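Local coordinates for protein cellobiose 2-epimerase (Spirochaeta thermophila DSM 6192, PDB 5ZIG) that probably catalyses the reversible epimerization of cellobiose to 4-O-beta-D-glucopyranosyl-D-mannose, at residues Leu142-Ala145 with Trp146-Phe149; Tyr201-Leu204 with Phe205-Thr208. One frame throughout, in Å; residues are numbered along the deposited sequence.

Overall arrangement
Both contacts are local, each made within one helix. Interaction 1 comes first along the chain, on helix 139-156. Interaction 2 follows on helix 191-208 and includes that helix's last turn. Their centres lie about 12 Å apart, on the same side of the chain's centre, and the two helices touch through side chains. Trp146 and Phe149 of interaction 1 meet Tyr201, Leu204 and Thr208 of interaction 2. Phe149 CD1 comes within 3.5 Å of Tyr201 CZ, in an edge-to-face pair of rings. Both helices belong to the alpha-helical barrel, an (alpha/alpha)6 fold, of this epimerase family. The side chains of these two turns meet between the helices and so join two neighbouring helices of the barrel.

Interaction 1: residues Leu142-Ala145 with Trp146-Phe149; sequences LTLA and WETF
With CG swung opposite the backbone N (chi1 -166°), Leu142 lies alongside the indole of Trp146, whose own CG is opposite the carbonyl carbon (chi1 -86°). They are an i/i+4 pair on helix 139-156 of the alpha-helical barrel. Leu142 CG sits 3.9 Å from Trp146 NE1, at the pyrrole part of the indole, and its CD2 approaches the same nitrogen. The benzo part of the indole reaches Leu204 and Thr208 on helix 191-208. An alanine in place of Trp146 would remove the indole and would probably open a gap toward Leu204 and Thr208 and leave Leu142 without the ring it lies along. On another side of the same helix, Leu144 and Glu147, three residues apart, also run side by side. Leu144 CD2 approaches Glu147 OE1 at 3.7 Å, an apolar methyl beside a carboxylate. That carboxylate is held from outside the turn, by a hydrogen bond with Tyr95 OH and a salt bridge to Arg100. Ala145 and Thr148 face helix 119-136, where they meet Leu129 and Val126 respectively. The main chain keeps its helical bonds, such as Phe149 N to Ala145 O at 2.9 Å. Thr148 adds a side-chain bond to the backbone. Its N and its OG1 reach Leu144 O from opposite faces of the carbonyl plane, with OG1 to O at 2.8 Å.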
loop_
_atom_site.group_PDB
_atom_site.type_symbol
_atom_site.label_atom_id
_atom_site.label_comp_id
_atom_site.label_asym_id
_atom_site.label_seq_id
_atom_site.Cartn_x
_atom_site.Cartn_y
_atom_site.Cartn_z
ATOM N N LEU A 142 -7.399 8.458 16.880
ATOM C CA LEU A 142 -7.187 9.656 16.070
ATOM C C LEU A 142 -6.172 10.591 16.724
ATOM O O LEU A 142 -5.338 11.189 16.036
ATOM C CB LEU A 142 -8.514 10.384 15.816
ATOM C CG LEU A 142 -8.497 11.458 14.711
ATOM C CD1 LEU A 142 -8.311 10.828 13.336
ATOM C CD2 LEU A 142 -9.760 12.297 14.746
ATOM N N THR A 143 -6.209 10.720 18.049
ATOM C CA THR A 143 -5.200 11.544 18.711
ATOM C C THR A 143 -3.796 11.001 18.455
ATOM O O THR A 143 -2.862 11.770 18.188
ATOM C CB THR A 143 -5.507 11.641 20.202
ATOM O OG1 THR A 143 -6.751 12.337 20.362
ATOM C CG2 THR A 143 -4.415 12.413 20.928
ATOM N N LEU A 144 -3.644 9.671 18.462
ATOM C CA LEU A 144 -2.338 9.090 18.179
ATOM C C LEU A 144 -1.924 9.320 16.731
ATOM O O LEU A 144 -0.749 9.580 16.448
ATOM C CB LEU A 144 -2.342 7.602 18.520
ATOM C CG LEU A 144 -2.095 7.372 20.013
ATOM C CD1 LEU A 144 -2.517 5.978 20.426
ATOM C CD2 LEU A 144 -0.625 7.583 20.301
ATOM N N ALA A 145 -2.856 9.216 15.793
ATOM C CA ALA A 145 -2.497 9.525 14.413
ATOM C C ALA A 145 -2.021 10.970 14.297
ATOM O O ALA A 145 -1.091 11.270 13.542
ATOM C CB ALA A 145 -3.683 9.255 13.486
ATOM N N TRP A 146 -2.617 11.870 15.082
ATOM C CA TRP A 146 -2.252 13.286 15.017
ATOM C C TRP A 146 -0.879 13.538 15.619
ATOM O O TRP A 146 -0.100 14.349 15.092
ATOM C CB TRP A 146 -3.300 14.124 15.740
ATOM C CG TRP A 146 -4.459 14.510 14.895
ATOM C CD1 TRP A 146 -5.782 14.304 15.174
ATOM C CD2 TRP A 146 -4.415 15.168 13.624
ATOM N NE1 TRP A 146 -6.565 14.805 14.158
ATOM C CE2 TRP A 146 -5.748 15.336 13.194
ATOM C CE3 TRP A 146 -3.381 15.632 12.806
ATOM C CZ2 TRP A 146 -6.064 15.952 12.000
ATOM C CZ3 TRP A 146 -3.703 16.243 11.623
ATOM C CH2 TRP A 146 -5.031 16.395 11.230
ATOM N N GLU A 147 -0.577 12.866 16.736
ATOM C CA GLU A 147 0.759 12.937 17.314
ATOM C C GLU A 147 1.813 12.473 16.317
ATOM O O GLU A 147 2.876 13.087 16.183
ATOM C CB GLU A 147 0.816 12.082 18.583
ATOM C CG GLU A 147 2.071 12.285 19.450
ATOM C CD GLU A 147 2.141 11.313 20.617
ATOM O OE1 GLU A 147 2.099 10.079 20.408
ATOM O OE2 GLU A 147 2.214 11.787 21.761
ATOM N N THR A 148 1.535 11.384 15.598
ATOM C CA THR A 148 2.527 10.834 14.684
ATOM C C THR A 148 2.715 11.735 13.463
ATOM O O THR A 148 3.854 12.004 13.057
ATOM C CB THR A 148 2.102 9.408 14.276
ATOM O OG1 THR A 148 1.676 8.681 15.445
ATOM C CG2 THR A 148 3.239 8.666 13.607
ATOM N N PHE A 149 1.599 12.181 12.859
ATOM C CA PHE A 149 1.637 13.242 11.842
ATOM C C PHE A 149 2.528 14.401 12.285
ATOM O O PHE A 149 3.411 14.849 11.545
ATOM C CB PHE A 149 0.213 13.747 11.587
ATOM C CG PHE A 149 0.121 14.927 10.633
ATOM C CD1 PHE A 149 0.232 14.750 9.254
ATOM C CD2 PHE A 149 -0.053 16.209 11.122
ATOM C CE1 PHE A 149 0.123 15.835 8.373
ATOM C CE2 PHE A 149 -0.149 17.304 10.246
ATOM C CZ PHE A 149 -0.066 17.110 8.869
#

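Interaction 2: residues Tyr201-Leu204 with Phe205-Thr208; sequences YSTL and FRTT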
loop_
_atom_site.group_PDB
_atom_site.type_symbol
_atom_site.label_atom_id
_atom_site.label_comp_id
_atom_site.label_asym_id
_atom_site.label_seq_id
_atom_site.Cartn_x
_atom_site.Cartn_y
_atom_site.Cartn_z
ATOM N N TYR A 201 -1.703 10.409 4.259
ATOM C CA TYR A 201 -2.228 11.763 4.440
ATOM C C TYR A 201 -3.554 11.941 3.717
ATOM O O TYR A 201 -4.476 12.552 4.268
ATOM C CB TYR A 201 -1.213 12.797 3.963
ATOM C CG TYR A 201 -0.042 12.990 4.915
ATOM C CD1 TYR A 201 0.124 12.168 6.027
ATOM C CD2 TYR A 201 0.882 13.998 4.710
ATOM C CE1 TYR A 201 1.194 12.342 6.903
ATOM C CE2 TYR A 201 1.983 14.182 5.589
ATOM C CZ TYR A 201 2.117 13.354 6.684
ATOM O OH TYR A 201 3.176 13.527 7.571
ATOM N N SER A 202 -3.666 11.429 2.485
ATOM C CA SER A 202 -4.965 11.422 1.803
ATOM C C SER A 202 -6.064 10.905 2.724
ATOM O O SER A 202 -7.133 11.516 2.841
ATOM C CB SER A 202 -4.908 10.583 0.520
ATOM O OG SER A 202 -4.102 11.201 -0.478
ATOM N N THR A 203 -5.794 9.805 3.429
ATOM C CA THR A 203 -6.787 9.194 4.309
ATOM C C THR A 203 -6.972 9.998 5.601
ATOM O O THR A 203 -8.101 10.130 6.094
ATOM C CB THR A 203 -6.385 7.726 4.585
ATOM O OG1 THR A 203 -6.622 6.939 3.410
ATOM C CG2 THR A 203 -7.175 7.110 5.747
ATOM N N LEU A 204 -5.890 10.546 6.167
ATOM C CA LEU A 204 -6.046 11.419 7.334
ATOM C C LEU A 204 -6.837 12.669 6.965
ATOM O O LEU A 204 -7.690 13.125 7.736
ATOM C CB LEU A 204 -4.671 11.780 7.926
ATOM C CG LEU A 204 -4.671 12.647 9.200
ATOM C CD1 LEU A 204 -5.396 11.945 10.359
ATOM C CD2 LEU A 204 -3.268 13.101 9.614
ATOM N N PHE A 205 -6.607 13.203 5.765
ATOM C CA PHE A 205 -7.382 14.355 5.299
ATOM C C PHE A 205 -8.838 13.986 5.015
ATOM O O PHE A 205 -9.750 14.761 5.325
ATOM C CB PHE A 205 -6.740 14.954 4.047
ATOM C CG PHE A 205 -7.481 16.142 3.492
ATOM C CD1 PHE A 205 -7.408 17.375 4.116
ATOM C CD2 PHE A 205 -8.255 16.019 2.342
ATOM C CE1 PHE A 205 -8.084 18.463 3.607
ATOM C CE2 PHE A 205 -8.934 17.098 1.826
ATOM C CZ PHE A 205 -8.850 18.323 2.457
ATOM N N ARG A 206 -9.074 12.823 4.401
ATOM C CA ARG A 206 -10.449 12.373 4.210
ATOM C C ARG A 206 -11.172 12.256 5.542
ATOM O O ARG A 206 -12.348 12.618 5.660
ATOM C CB ARG A 206 -10.483 11.030 3.479
ATOM C CG ARG A 206 -11.911 10.488 3.349
ATOM C CD ARG A 206 -11.973 9.143 2.581
ATOM N NE ARG A 206 -11.926 9.371 1.145
ATOM C CZ ARG A 206 -10.851 9.198 0.390
ATOM N NH1 ARG A 206 -9.716 8.773 0.936
ATOM N NH2 ARG A 206 -10.918 9.440 -0.915
ATOM N N THR A 207 -10.480 11.753 6.566
ATOM C CA THR A 207 -11.088 11.517 7.870
ATOM C C THR A 207 -11.348 12.825 8.625
ATOM O O THR A 207 -12.326 12.918 9.374
ATOM C CB THR A 207 -10.171 10.583 8.692
ATOM O OG1 THR A 207 -9.783 9.439 7.898
ATOM C CG2 THR A 207 -10.827 10.120 10.004
ATOM N N THR A 208 -10.510 13.853 8.435
ATOM C CA THR A 208 -10.567 15.049 9.276
ATOM C C THR A 208 -10.722 16.373 8.531
ATOM O O THR A 208 -11.147 17.350 9.154
ATOM C CB THR A 208 -9.301 15.167 10.149
ATOM O OG1 THR A 208 -8.172 15.422 9.303
ATOM C CG2 THR A 208 -9.046 13.908 10.965
#
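Thr207 and Thr208 each turn a hydroxyl back onto a carbonyl four residues earlier, in the last turn of helix 191-208. Thr207 OG1 donates to Thr203 O at 2.6 Å, and Thr207 N donates to the same oxygen at 2.9 Å. Thr208 repeats the pattern on Leu204 O, with OG1 at 2.8 Å and N at 3.0 Å. The bond from Thr208 N is bent, at 130° about the hydrogen. Thr208 OG1 stands above the plane of the Leu204 carbonyl, off its lone pairs. Chi1 of 67° puts this hydroxyl between the backbone N and the carbonyl carbon, and CG2 is then 4.2 Å from Leu204 CD1. Further out, Thr203 and Thr207 pack on Ala130 of helix 119-136. A weak hydrogen bond links Thr208 OG1 with Glu210 N, just past the helix end. Arg206 has an extended chain as far as CD and bends at chi3, and its guanidinium pairs with Glu263 in a salt bridge. Tyr201 OH is bonded to Glu153. Each of the two carbonyl oxygens thus accepts two bonds, from opposite faces of its plane. This implies that the threonine hydroxyls spend their protons within the helix, close to where it ends.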